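Local coordinates for hemolysins related proteins containing CBS domains (Klebsiella pneumoniae subsp. pneumoniae, PDB 3HF7), which is of unknown function but, as a CBS-domain pair cut from a longer membrane protein, binds adenosine monophosphate in the cleft between its two halves, at residues Val9-Ile14 and Ser44-Ile49; Ile38-Asp43 and Ala48-Arg53; Val105-Glu108 and Ile112-Leu115. All blocks are in the same frame, centred on the assembly; numbering follows the deposited sequence.

How the contacts relate
Contacts 2 and 3 are the two beta hairpins of the CBS pair, one in each sheet, and contact 1 crosses between the sheets at the surface. Contact 2 is the most buried and relies on five backbone hydrogen bonds with apolar side chains about them; contact 3, partly buried, has two such bonds and a bulge of the same classic kind. Contact 1 has no backbone bond between its segments and depends on a salt bridge and a small apolar touch. It shares Ala48 and Ile49 with contact 2, while its strand 9-10 borders strand 112-117 of contact 3. Ala48 CB and Ile112 CD1 meet 3.8 Å apart, joining the hairpins directly.

Contact 1 (Val9-Ile14 and Ser44-Ile49); sequences VPRNEI and SLDDAI. With AMP (adenosine monophosphate), chain B.
With CG anti to the backbone N (chi1 168°) and the chain extended from CG to NE, Arg11 reaches across to Leu45 and Asp46, which puts Leu45 over one face of its guanidinium and Asp46 at the edge. Asp46 has its carboxylate beside its own backbone N (chi1 -73°), which turns OD1 back toward the arginine although the CB of this residue points away from segment 9-14. Arg11 NH2 donates to Asp46 OD1 at 3.1 Å in a salt bridge bent to 146° at the hydrogen. The oxygen lies close to the guanidinium plane, but the donor meets it on the syn side and well out of the carboxylate plane, since the two flat groups are steeply inclined to each other.

Leu45 CB covers the guanidinium face near its rim, 3.9 Å from Arg11 NH2. The leucine and arginine chains run past one another in opposite directions, so Leu45 CD1 comes back to Arg11 CG at 4.0 Å. Ile14 adds a looser apolar touch, its CB 4.2 Å from Leu45 CD1. The other terminal nitrogen, Arg11 NH1, bonds to the carbonyl of Ile112, and the guanidinium is thereby fixed from two directions.

Segment 9-14 also borders the nucleotide. Glu13 O is 3.3 Å from C2 of AMP, Ile14 CA is 3.7 Å from N1, and Val9 CG2 is 3.8 Å from the ribose O2'. Val15, His35, Gly36, Arg37, Thr117 and Asp120 supply hydrogen bonds to AMP. Together with Val9, Glu13 and Ile14 they line the AMP pocket of this CBS-domain pair, beside which the Arg11-Asp46 bridge lies.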
ATOM      1  N   VAL A   9       1.000 -10.224   2.299  1.00 31.06           N
ATOM      2  CA  VAL A   9      -0.334 -10.249   2.904  1.00 30.43           C
ATOM      3  C   VAL A   9      -1.323 -10.502   1.757  1.00 30.12           C
ATOM      4  O   VAL A   9      -1.276  -9.796   0.742  1.00 30.34           O
ATOM      5  CB  VAL A   9      -0.660  -8.898   3.589  1.00 30.34           C
ATOM      6  CG1 VAL A   9      -2.131  -8.818   4.010  1.00 30.57           C
ATOM      7  CG2 VAL A   9       0.243  -8.674   4.788  1.00 29.98           C
ATOM      8  N   PRO A  10      -2.210 -11.505   1.902  1.00 29.54           N
ATOM      9  CA  PRO A  10      -3.071 -11.859   0.772  1.00 29.25           C
ATOM     10  C   PRO A  10      -4.009 -10.722   0.381  1.00 29.11           C
ATOM     11  O   PRO A  10      -4.444  -9.946   1.238  1.00 28.47           O
ATOM     12  CB  PRO A  10      -3.880 -13.054   1.293  1.00 29.24           C
ATOM     13  CG  PRO A  10      -3.156 -13.524   2.513  1.00 29.17           C
ATOM     14  CD  PRO A  10      -2.507 -12.312   3.099  1.00 29.66           C
ATOM     15  N   ARG A  11      -4.307 -10.639  -0.912  1.00 29.11           N
ATOM     16  CA  ARG A  11      -5.138  -9.572  -1.459  1.00 29.38           C
ATOM     17  C   ARG A  11      -6.345  -9.237  -0.573  1.00 29.97           C
ATOM     18  O   ARG A  11      -6.548  -8.078  -0.220  1.00 30.48           O
ATOM     19  CB  ARG A  11      -5.564  -9.946  -2.879  1.00 29.26           C
ATOM     20  CG  ARG A  11      -6.669  -9.084  -3.499  1.00 27.90           C
ATOM     21  CD  ARG A  11      -7.019  -9.692  -4.846  1.00 26.44           C
ATOM     22  NE  ARG A  11      -8.093  -8.971  -5.523  1.00 26.05           N
ATOM     23  CZ  ARG A  11      -7.949  -8.363  -6.695  1.00 26.10           C
ATOM     24  NH1 ARG A  11      -6.762  -8.377  -7.311  1.00 25.72           N
ATOM     25  NH2 ARG A  11      -8.980  -7.729  -7.244  1.00 24.34           N
ATOM     26  N   ASN A  12      -7.128 -10.255  -0.207  1.00 30.10           N
ATOM     27  CA  ASN A  12      -8.317 -10.091   0.657  1.00 30.05           C
ATOM     28  C   ASN A  12      -8.072  -9.324   1.966  1.00 29.76           C
ATOM     29  O   ASN A  12      -9.000  -8.747   2.547  1.00 30.20           O
ATOM     30  CB  ASN A  12      -8.939 -11.464   0.979  1.00 30.37           C
ATOM     31  CG  ASN A  12      -7.880 -12.576   1.191  1.00 31.83           C
ATOM     32  OD1 ASN A  12      -7.109 -12.925   0.269  1.00 32.67           O
ATOM     33  ND2 ASN A  12      -7.865 -13.150   2.395  1.00 31.48           N
ATOM     34  N   GLU A  13      -6.827  -9.328   2.428  1.00 28.74           N
ATOM     35  CA  GLU A  13      -6.482  -8.776   3.723  1.00 27.85           C
ATOM     36  C   GLU A  13      -5.785  -7.430   3.608  1.00 27.16           C
ATOM     37  O   GLU A  13      -5.264  -6.904   4.595  1.00 26.91           O
ATOM     38  CB  GLU A  13      -5.539  -9.722   4.429  1.00 28.25           C
ATOM     39  CG  GLU A  13      -5.932 -11.155   4.341  1.00 29.22           C
ATOM     40  CD  GLU A  13      -5.838 -11.806   5.686  1.00 30.98           C
ATOM     41  OE1 GLU A  13      -4.849 -12.536   5.943  1.00 30.48           O
ATOM     42  OE2 GLU A  13      -6.749 -11.538   6.498  1.00 32.68           O
ATOM     43  N   ILE A  14      -5.748  -6.884   2.400  1.00 26.25           N
ATOM     44  CA  ILE A  14      -5.165  -5.577   2.182  1.00 25.16           C
ATOM     45  C   ILE A  14      -6.141  -4.522   2.682  1.00 25.33           C
ATOM     46  O   ILE A  14      -7.291  -4.472   2.235  1.00 25.70           O
ATOM     47  CB  ILE A  14      -4.833  -5.356   0.695  1.00 24.66           C
ATOM     48  CG1 ILE A  14      -3.805  -6.392   0.236  1.00 24.00           C
ATOM     49  CG2 ILE A  14      -4.280  -3.979   0.479  1.00 24.41           C
ATOM     50  CD1 ILE A  14      -3.291  -6.235  -1.187  1.00 22.22           C
ATOM     51  N   SER A  44     -12.660  -1.220  -6.341  1.00 28.20           N
ATOM     52  CA  SER A  44     -12.001  -2.429  -5.890  1.00 28.00           C
ATOM     53  C   SER A  44     -10.535  -2.423  -6.293  1.00 27.89           C
ATOM     54  O   SER A  44     -10.074  -1.539  -7.021  1.00 27.62           O
ATOM     55  CB  SER A  44     -12.691  -3.677  -6.462  1.00 28.02           C
ATOM     56  OG  SER A  44     -12.349  -3.866  -7.829  1.00 27.70           O
ATOM     57  N   LEU A  45      -9.823  -3.451  -5.840  1.00 27.87           N
ATOM     58  CA  LEU A  45      -8.414  -3.605  -6.124  1.00 27.88           C
ATOM     59  C   LEU A  45      -8.138  -3.891  -7.599  1.00 28.24           C
ATOM     60  O   LEU A  45      -6.994  -4.111  -8.003  1.00 29.08           O
ATOM     61  CB  LEU A  45      -7.815  -4.664  -5.199  1.00 27.74           C
ATOM     62  CG  LEU A  45      -7.629  -4.104  -3.779  1.00 27.30           C
ATOM     63  CD1 LEU A  45      -7.236  -5.180  -2.768  1.00 26.19           C
ATOM     64  CD2 LEU A  45      -6.639  -2.930  -3.759  1.00 25.47           C
ATOM     65  N   ASP A  46      -9.188  -3.854  -8.410  1.00 28.14           N
ATOM     66  CA  ASP A  46      -9.018  -3.850  -9.845  1.00 28.23           C
ATOM     67  C   ASP A  46      -8.587  -2.487 -10.292  1.00 28.18           C
ATOM     68  O   ASP A  46      -8.142  -2.313 -11.421  1.00 28.42           O
ATOM     69  CB  ASP A  46     -10.330  -4.160 -10.517  1.00 28.46           C
ATOM     70  CG  ASP A  46     -10.707  -5.598 -10.388  1.00 29.73           C
ATOM     71  OD1 ASP A  46      -9.895  -6.401  -9.848  1.00 30.79           O
ATOM     72  OD2 ASP A  46     -11.821  -5.921 -10.840  1.00 30.47           O
ATOM     73  N   ASP A  47      -8.748  -1.509  -9.413  1.00 28.12           N
ATOM     74  CA  ASP A  47      -8.390  -0.149  -9.747  1.00 28.12           C
ATOM     75  C   ASP A  47      -7.662   0.571  -8.605  1.00 27.88           C
ATOM     76  O   ASP A  47      -8.093   1.633  -8.143  1.00 28.21           O
ATOM     77  CB  ASP A  47      -9.628   0.626 -10.213  1.00 28.07           C
ATOM     78  CG  ASP A  47      -9.270   1.880 -10.979  1.00 28.75           C
ATOM     79  OD1 ASP A  47      -8.070   2.111 -11.256  1.00 29.75           O
ATOM     80  OD2 ASP A  47     -10.190   2.646 -11.310  1.00 30.14           O
ATOM     81  N   ALA A  48      -6.549  -0.010  -8.167  1.00 27.52           N
ATOM     82  CA  ALA A  48      -5.684   0.629  -7.183  1.00 27.16           C
ATOM     83  C   ALA A  48      -5.086   1.899  -7.773  1.00 27.24           C
ATOM     84  O   ALA A  48      -4.642   1.924  -8.919  1.00 27.51           O
ATOM     85  CB  ALA A  48      -4.599  -0.306  -6.749  1.00 27.03           C
ATOM     86  N   ILE A  49      -5.087   2.963  -6.986  1.00 27.33           N
ATOM     87  CA  ILE A  49      -4.654   4.260  -7.484  1.00 27.52           C
ATOM     88  C   ILE A  49      -3.321   4.730  -6.889  1.00 27.58           C
ATOM     89  O   ILE A  49      -2.413   5.128  -7.620  1.00 28.10           O
ATOM     90  CB  ILE A  49      -5.728   5.327  -7.248  1.00 27.26           C
ATOM     91  CG1 ILE A  49      -7.032   4.865  -7.882  1.00 26.94           C
ATOM     92  CG2 ILE A  49      -5.254   6.680  -7.784  1.00 27.48           C
ATOM     93  CD1 ILE A  49      -7.865   5.968  -8.455  1.00 27.82           C
TER
HETATM   94  P   AMP B   1       2.441  -1.256  10.000  1.00 74.49           P
HETATM   95  O1P AMP B   1       1.183  -1.771  10.678  1.00 73.97           O
HETATM   96  O2P AMP B   1       2.219  -0.278   8.869  1.00 74.62           O
HETATM   97  O3P AMP B   1       3.557  -0.833  10.917  1.00 74.98           O
HETATM   98  O5' AMP B   1       3.079  -2.564   9.285  1.00 74.75           O
HETATM   99  C5' AMP B   1       3.071  -3.860   9.903  1.00 71.19           C
HETATM  100  C4' AMP B   1       2.897  -4.967   8.862  1.00 69.25           C
HETATM  101  O4' AMP B   1       1.519  -5.131   8.524  1.00 67.86           O
HETATM  102  C3' AMP B   1       3.634  -4.711   7.545  1.00 69.96           C
HETATM  103  O3' AMP B   1       4.964  -5.269   7.500  1.00 71.65           O
HETATM  104  C2' AMP B   1       2.743  -5.357   6.509  1.00 68.72           C
HETATM  105  O2' AMP B   1       3.134  -6.703   6.280  1.00 68.33           O
HETATM  106  C1' AMP B   1       1.357  -5.364   7.116  1.00 68.20           C
HETATM  107  N9  AMP B   1       0.625  -4.272   6.421  1.00 67.70           N
HETATM  108  C8  AMP B   1       1.125  -3.037   6.261  1.00 67.92           C
HETATM  109  N7  AMP B   1       0.268  -2.242   5.582  1.00 68.20           N
HETATM  110  C5  AMP B   1      -0.808  -2.968   5.281  1.00 67.22           C
HETATM  111  C6  AMP B   1      -2.065  -2.701   4.562  1.00 67.17           C
HETATM  112  N6  AMP B   1      -2.315  -1.470   4.049  1.00 66.17           N
HETATM  113  N1  AMP B   1      -2.944  -3.727   4.454  1.00 68.02           N
HETATM  114  C2  AMP B   1      -2.690  -4.953   4.971  1.00 68.14           C
HETATM  115  N3  AMP B   1      -1.550  -5.257   5.628  1.00 68.29           N
HETATM  116  C4  AMP B   1      -0.579  -4.317   5.824  1.00 67.64           C

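Contact 2 (Ile38-Asp43 and Ala48-Arg53); sequences IVLYRD and AISMLR
Five backbone hydrogen bonds join Ile38-Tyr41 and Ala48-Leu52, adjacent antiparallel strands of one hairpin. Ile38 and Leu52 exchange a reciprocal pair, N to O in both directions, and Leu40 N donates to Ser50 O at 2.9 Å. Leu40 O then accepts twice, from Ile49 N at 2.7 Å and from Ser50 N at 3.3 Å. Ile49 and Ser50 thus both face Leu40 in a classic beta bulge, beyond which Tyr41 pairs with Ala48.

Apolar packing divides between the faces of the sheet. On one, Val39 touches two partners with its two methyls: CG1 reaches Ala48 CB at 4.0 Å, while CG2 meets the methyl CE of Met51, whose chain folds back at chi2 (75°) and chi3 (63°). On the other, Leu40 CG packs against Leu52 CB at 4.0 Å. Ile38 on this face also touches AMP. The hydroxyl OG of Ser50 lies against the same leucine, 3.5 Å from Leu40 CD1.

Charged groups lie toward both ends. Arg42, bent at chi3, lays one guanidinium face over Ile49 CD1, while its NH2 bonds to Asp47 in the connecting loop; Arg53 pairs with Asp77 at the far end of strand 48-53.

This chemistry is consistent with a register held largely by the main chain, the doubly engaged Leu40 carbonyl absorbing the extra residue and the charged Arg42 lying at the loop end.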
ATOM      1  N   ILE A  38      -1.763   2.767   3.382  1.00 25.41           N
ATOM      2  CA  ILE A  38      -2.997   2.104   2.942  1.00 25.16           C
ATOM      3  C   ILE A  38      -3.316   2.451   1.511  1.00 25.18           C
ATOM      4  O   ILE A  38      -2.984   3.540   1.048  1.00 25.34           O
ATOM      5  CB  ILE A  38      -4.219   2.472   3.788  1.00 25.00           C
ATOM      6  CG1 ILE A  38      -4.311   3.986   3.953  1.00 24.72           C
ATOM      7  CG2 ILE A  38      -4.192   1.726   5.119  1.00 25.48           C
ATOM      8  CD1 ILE A  38      -5.627   4.533   3.573  1.00 24.40           C
ATOM      9  N   VAL A  39      -3.989   1.523   0.826  1.00 25.31           N
ATOM     10  CA  VAL A  39      -4.245   1.659  -0.600  1.00 24.91           C
ATOM     11  C   VAL A  39      -5.463   2.540  -0.824  1.00 25.05           C
ATOM     12  O   VAL A  39      -6.496   2.372  -0.174  1.00 25.55           O
ATOM     13  CB  VAL A  39      -4.414   0.276  -1.312  1.00 24.73           C
ATOM     14  CG1 VAL A  39      -4.493   0.447  -2.827  1.00 24.04           C
ATOM     15  CG2 VAL A  39      -3.278  -0.671  -0.960  1.00 24.16           C
ATOM     16  N   LEU A  40      -5.324   3.495  -1.737  1.00 24.83           N
ATOM     17  CA  LEU A  40      -6.460   4.245  -2.251  1.00 24.47           C
ATOM     18  C   LEU A  40      -6.867   3.625  -3.579  1.00 24.85           C
ATOM     19  O   LEU A  40      -6.036   3.455  -4.480  1.00 24.71           O
ATOM     20  CB  LEU A  40      -6.085   5.719  -2.429  1.00 23.71           C
ATOM     21  CG  LEU A  40      -5.610   6.490  -1.187  1.00 22.61           C
ATOM     22  CD1 LEU A  40      -5.295   7.945  -1.572  1.00 21.20           C
ATOM     23  CD2 LEU A  40      -6.625   6.418  -0.019  1.00 18.52           C
ATOM     24  N   TYR A  41      -8.139   3.266  -3.695  1.00 25.39           N
ATOM     25  CA  TYR A  41      -8.646   2.713  -4.945  1.00 26.19           C
ATOM     26  C   TYR A  41     -10.072   3.187  -5.248  1.00 27.16           C
ATOM     27  O   TYR A  41     -10.787   3.705  -4.373  1.00 27.18           O
ATOM     28  CB  TYR A  41      -8.622   1.185  -4.890  1.00 26.10           C
ATOM     29  CG  TYR A  41      -9.498   0.602  -3.803  1.00 26.37           C
ATOM     30  CD1 TYR A  41     -10.885   0.477  -3.976  1.00 27.54           C
ATOM     31  CD2 TYR A  41      -8.949   0.181  -2.598  1.00 25.82           C
ATOM     32  CE1 TYR A  41     -11.682  -0.060  -2.968  1.00 26.75           C
ATOM     33  CE2 TYR A  41      -9.742  -0.344  -1.592  1.00 24.75           C
ATOM     34  CZ  TYR A  41     -11.087  -0.459  -1.778  1.00 25.45           C
ATOM     35  OH  TYR A  41     -11.838  -0.992  -0.765  1.00 27.70           O
ATOM     36  N   ARG A  42     -10.489   2.977  -6.489  1.00 27.64           N
ATOM     37  CA  ARG A  42     -11.834   3.283  -6.885  1.00 28.31           C
ATOM     38  C   ARG A  42     -12.565   1.951  -7.128  1.00 28.44           C
ATOM     39  O   ARG A  42     -12.258   1.228  -8.087  1.00 28.39           O
ATOM     40  CB  ARG A  42     -11.783   4.141  -8.141  1.00 28.44           C
ATOM     41  CG  ARG A  42     -12.968   5.059  -8.358  1.00 30.74           C
ATOM     42  CD  ARG A  42     -12.676   6.019  -9.519  1.00 34.27           C
ATOM     43  NE  ARG A  42     -11.667   5.444 -10.416  1.00 36.76           N
ATOM     44  CZ  ARG A  42     -10.502   6.017 -10.744  1.00 38.03           C
ATOM     45  NH1 ARG A  42     -10.165   7.224 -10.282  1.00 38.34           N
ATOM     46  NH2 ARG A  42      -9.674   5.375 -11.563  1.00 38.70           N
ATOM     47  N   ASP A  43     -13.509   1.622  -6.240  1.00 28.25           N
ATOM     48  CA  ASP A  43     -14.396   0.452  -6.391  1.00 28.21           C
ATOM     49  C   ASP A  43     -13.839  -0.856  -5.861  1.00 28.31           C
ATOM     50  O   ASP A  43     -14.477  -1.540  -5.057  1.00 28.47           O
ATOM     51  CB  ASP A  43     -14.799   0.246  -7.847  1.00 28.32           C
ATOM     52  CG  ASP A  43     -15.771   1.286  -8.325  1.00 28.60           C
ATOM     53  OD1 ASP A  43     -16.584   1.749  -7.493  1.00 28.54           O
ATOM     54  OD2 ASP A  43     -15.733   1.636  -9.527  1.00 28.85           O
ATOM     55  N   ALA A  48      -6.549  -0.010  -8.167  1.00 27.52           N
ATOM     56  CA  ALA A  48      -5.684   0.629  -7.183  1.00 27.16           C
ATOM     57  C   ALA A  48      -5.086   1.899  -7.773  1.00 27.24           C
ATOM     58  O   ALA A  48      -4.642   1.924  -8.919  1.00 27.51           O
ATOM     59  CB  ALA A  48      -4.599  -0.306  -6.749  1.00 27.03           C
ATOM     60  N   ILE A  49      -5.087   2.963  -6.986  1.00 27.33           N
ATOM     61  CA  ILE A  49      -4.654   4.260  -7.484  1.00 27.52           C
ATOM     62  C   ILE A  49      -3.321   4.730  -6.889  1.00 27.58           C
ATOM     63  O   ILE A  49      -2.413   5.128  -7.620  1.00 28.10           O
ATOM     64  CB  ILE A  49      -5.728   5.327  -7.248  1.00 27.26           C
ATOM     65  CG1 ILE A  49      -7.032   4.865  -7.882  1.00 26.94           C
ATOM     66  CG2 ILE A  49      -5.254   6.680  -7.784  1.00 27.48           C
ATOM     67  CD1 ILE A  49      -7.865   5.968  -8.455  1.00 27.82           C
ATOM     68  N   SER A  50      -3.210   4.682  -5.566  1.00 27.48           N
ATOM     69  CA  SER A  50      -2.022   5.166  -4.893  1.00 26.95           C
ATOM     70  C   SER A  50      -1.860   4.554  -3.513  1.00 26.45           C
ATOM     71  O   SER A  50      -2.761   3.899  -2.989  1.00 26.13           O
ATOM     72  CB  SER A  50      -2.075   6.686  -4.804  1.00 27.13           C
ATOM     73  OG  SER A  50      -3.355   7.094  -4.363  1.00 28.09           O
ATOM     74  N   MET A  51      -0.678   4.754  -2.937  1.00 26.37           N
ATOM     75  CA  MET A  51      -0.392   4.288  -1.591  1.00 26.11           C
ATOM     76  C   MET A  51      -0.245   5.525  -0.713  1.00 26.54           C
ATOM     77  O   MET A  51       0.517   6.436  -1.042  1.00 27.17           O
ATOM     78  CB  MET A  51       0.874   3.428  -1.591  1.00 24.92           C
ATOM     79  CG  MET A  51       1.159   2.743  -0.291  1.00 23.05           C
ATOM     80  SD  MET A  51       0.108   1.315   0.044  1.00 22.83           S
ATOM     81  CE  MET A  51       0.588   0.234  -1.317  1.00 20.94           C
ATOM     82  N   LEU A  52      -1.000   5.576   0.380  1.00 26.99           N
ATOM     83  CA  LEU A  52      -1.112   6.798   1.175  1.00 27.53           C
ATOM     84  C   LEU A  52      -0.479   6.556   2.516  1.00 27.54           C
ATOM     85  O   LEU A  52      -0.842   5.593   3.211  1.00 27.14           O
ATOM     86  CB  LEU A  52      -2.591   7.173   1.348  1.00 27.98           C
ATOM     87  CG  LEU A  52      -3.115   8.554   1.797  1.00 28.38           C
ATOM     88  CD1 LEU A  52      -3.627   8.539   3.229  1.00 28.31           C
ATOM     89  CD2 LEU A  52      -2.128   9.704   1.576  1.00 29.01           C
ATOM     90  N   ARG A  53       0.488   7.405   2.870  1.00 27.72           N
ATOM     91  CA  ARG A  53       1.090   7.309   4.188  1.00 27.80           C
ATOM     92  C   ARG A  53       0.124   7.953   5.129  1.00 27.82           C
ATOM     93  O   ARG A  53      -0.122   9.154   5.053  1.00 27.79           O
ATOM     94  CB  ARG A  53       2.450   7.982   4.226  1.00 27.93           C
ATOM     95  CG  ARG A  53       3.445   7.237   3.390  1.00 28.28           C
ATOM     96  CD  ARG A  53       4.739   7.966   3.237  1.00 29.95           C
ATOM     97  NE  ARG A  53       4.658   8.966   2.183  1.00 32.03           N
ATOM     98  CZ  ARG A  53       4.629  10.279   2.408  1.00 34.28           C
ATOM     99  NH1 ARG A  53       4.682  10.744   3.654  1.00 33.82           N
ATOM    100  NH2 ARG A  53       4.553  11.130   1.383  1.00 35.00           N
TER

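Contact 3 (Val105-Glu108 and Ile112-Leu115); sequences VVDE and IQGL
Val105-Glu108 and Ile112-Leu115 form the turn end of an antiparallel beta hairpin, a partly buried contact in the middle of the four-stranded sheet: strand 9-10 flanks strand 112-117 and strand 81-83 flanks strand 102-106. Val105 is joined to the opposite strand through both of its backbone polar atoms. Its N donates to Gly114 O at 2.8 Å, and its O receives Gln113 N at 2.7 Å in a nearly straight bond, 168° at the hydrogen. The same carbonyl oxygen is approached by Ile112 CA at 3.3 Å, a CA-H...O contact.

Because Gln113 and Gly114 both face Val105, the strand carries a classic beta bulge, and the register slips by one so that Val106 pairs with Ile112. The hairpin lies in the second CBS domain of the pair, and the nearest atoms of Gly114 and the bound AMP are about 8 Å apart.

Side chains add modest packing. Val105 CG1 meets Gln113 CB at 3.9 Å, the two side chains crossing at about a right angle. Val106 CG2 rests 4.1 Å from Ile112 CG1 on the other face, where Ile112 also reaches Ile14 and Leu45, whereas Val105 and Gln113 touch Met8.

The CG of Gln113 sits beside its backbone N (chi1 -54°), and a bend at chi2 brings the amide obliquely across Asp107, its plane 22° from that of the carboxylate. Gln113 NE2 is 3.5 Å from Asp107 OD1, a proximity rather than a bond; the amide nitrogen donates instead to Asp111 O in the turn, and Asp107 OD2 accepts from the backbone N of Tyr109.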
ATOM      1  N   VAL A 105       1.966  -6.782  -4.822  1.00 21.30           N
ATOM      2  CA  VAL A 105       2.337  -7.929  -5.652  1.00 22.10           C
ATOM      3  C   VAL A 105       1.315  -8.142  -6.744  1.00 22.65           C
ATOM      4  O   VAL A 105       0.120  -8.248  -6.490  1.00 22.42           O
ATOM      5  CB  VAL A 105       2.488  -9.232  -4.850  1.00 22.04           C
ATOM      6  CG1 VAL A 105       2.678 -10.432  -5.801  1.00 22.16           C
ATOM      7  CG2 VAL A 105       3.667  -9.112  -3.897  1.00 22.35           C
ATOM      8  N   VAL A 106       1.814  -8.221  -7.967  1.00 23.83           N
ATOM      9  CA  VAL A 106       0.951  -8.203  -9.118  1.00 24.69           C
ATOM     10  C   VAL A 106       1.246  -9.298 -10.146  1.00 25.17           C
ATOM     11  O   VAL A 106       2.385  -9.688 -10.394  1.00 25.36           O
ATOM     12  CB  VAL A 106       0.920  -6.787  -9.744  1.00 24.61           C
ATOM     13  CG1 VAL A 106       1.801  -6.708 -10.975  1.00 24.62           C
ATOM     14  CG2 VAL A 106      -0.495  -6.394 -10.060  1.00 24.20           C
ATOM     15  N   ASP A 107       0.153  -9.783 -10.704  1.00 26.01           N
ATOM     16  CA  ASP A 107       0.078 -10.736 -11.783  1.00 26.44           C
ATOM     17  C   ASP A 107       0.709 -10.233 -13.046  1.00 26.62           C
ATOM     18  O   ASP A 107       1.030  -9.054 -13.151  1.00 26.74           O
ATOM     19  CB  ASP A 107      -1.386 -10.798 -12.123  1.00 26.85           C
ATOM     20  CG  ASP A 107      -1.840 -12.143 -12.374  1.00 28.47           C
ATOM     21  OD1 ASP A 107      -1.420 -13.037 -11.614  1.00 29.68           O
ATOM     22  OD2 ASP A 107      -2.637 -12.303 -13.319  1.00 32.53           O
ATOM     23  N   GLU A 108       0.802 -11.103 -14.048  1.00 26.99           N
ATOM     24  CA  GLU A 108       1.124 -10.642 -15.392  1.00 27.56           C
ATOM     25  C   GLU A 108      -0.135 -10.142 -16.075  1.00 27.43           C
ATOM     26  O   GLU A 108      -0.081  -9.623 -17.184  1.00 27.62           O
ATOM     27  CB  GLU A 108       1.751 -11.736 -16.229  1.00 28.03           C
ATOM     28  CG  GLU A 108       2.009 -12.988 -15.449  1.00 30.29           C
ATOM     29  CD  GLU A 108       0.904 -13.988 -15.625  1.00 32.44           C
ATOM     30  OE1 GLU A 108       0.967 -15.058 -14.982  1.00 34.52           O
ATOM     31  OE2 GLU A 108      -0.015 -13.712 -16.425  1.00 32.72           O
ATOM     32  N   ILE A 112      -3.613  -7.816  -8.666  1.00 24.28           N
ATOM     33  CA  ILE A 112      -2.995  -7.726  -7.362  1.00 23.48           C
ATOM     34  C   ILE A 112      -3.234  -8.993  -6.585  1.00 23.68           C
ATOM     35  O   ILE A 112      -4.382  -9.407  -6.423  1.00 23.85           O
ATOM     36  CB  ILE A 112      -3.523  -6.538  -6.574  1.00 23.44           C
ATOM     37  CG1 ILE A 112      -3.337  -5.247  -7.384  1.00 23.97           C
ATOM     38  CG2 ILE A 112      -2.788  -6.414  -5.254  1.00 23.24           C
ATOM     39  CD1 ILE A 112      -4.075  -4.049  -6.817  1.00 24.62           C
ATOM     40  N   GLN A 113      -2.135  -9.608  -6.132  1.00 23.72           N
ATOM     41  CA  GLN A 113      -2.151 -10.852  -5.338  1.00 23.68           C
ATOM     42  C   GLN A 113      -1.994 -10.574  -3.843  1.00 24.09           C
ATOM     43  O   GLN A 113      -2.556 -11.292  -2.999  1.00 23.91           O
ATOM     44  CB  GLN A 113      -1.005 -11.789  -5.751  1.00 23.15           C
ATOM     45  CG  GLN A 113      -0.953 -12.105  -7.217  1.00 23.01           C
ATOM     46  CD  GLN A 113      -2.190 -12.847  -7.682  1.00 22.19           C
ATOM     47  OE1 GLN A 113      -2.442 -13.980  -7.262  1.00 20.78           O
ATOM     48  NE2 GLN A 113      -2.973 -12.209  -8.546  1.00 20.41           N
ATOM     49  N   GLY A 114      -1.194  -9.558  -3.513  1.00 24.06           N
ATOM     50  CA  GLY A 114      -0.971  -9.240  -2.114  1.00 24.36           C
ATOM     51  C   GLY A 114      -0.126  -8.015  -1.845  1.00 24.79           C
ATOM     52  O   GLY A 114       0.202  -7.234  -2.753  1.00 24.92           O
ATOM     53  N   LEU A 115       0.233  -7.856  -0.579  1.00 24.75           N
ATOM     54  CA  LEU A 115       1.045  -6.735  -0.138  1.00 24.74           C
ATOM     55  C   LEU A 115       2.337  -7.295   0.472  1.00 24.86           C
ATOM     56  O   LEU A 115       2.306  -8.265   1.232  1.00 24.98           O
ATOM     57  CB  LEU A 115       0.243  -5.939   0.887  1.00 24.41           C
ATOM     58  CG  LEU A 115       0.685  -4.688   1.637  1.00 24.08           C
ATOM     59  CD1 LEU A 115       2.158  -4.664   1.952  1.00 23.92           C
ATOM     60  CD2 LEU A 115       0.280  -3.455   0.853  1.00 23.76           C
TER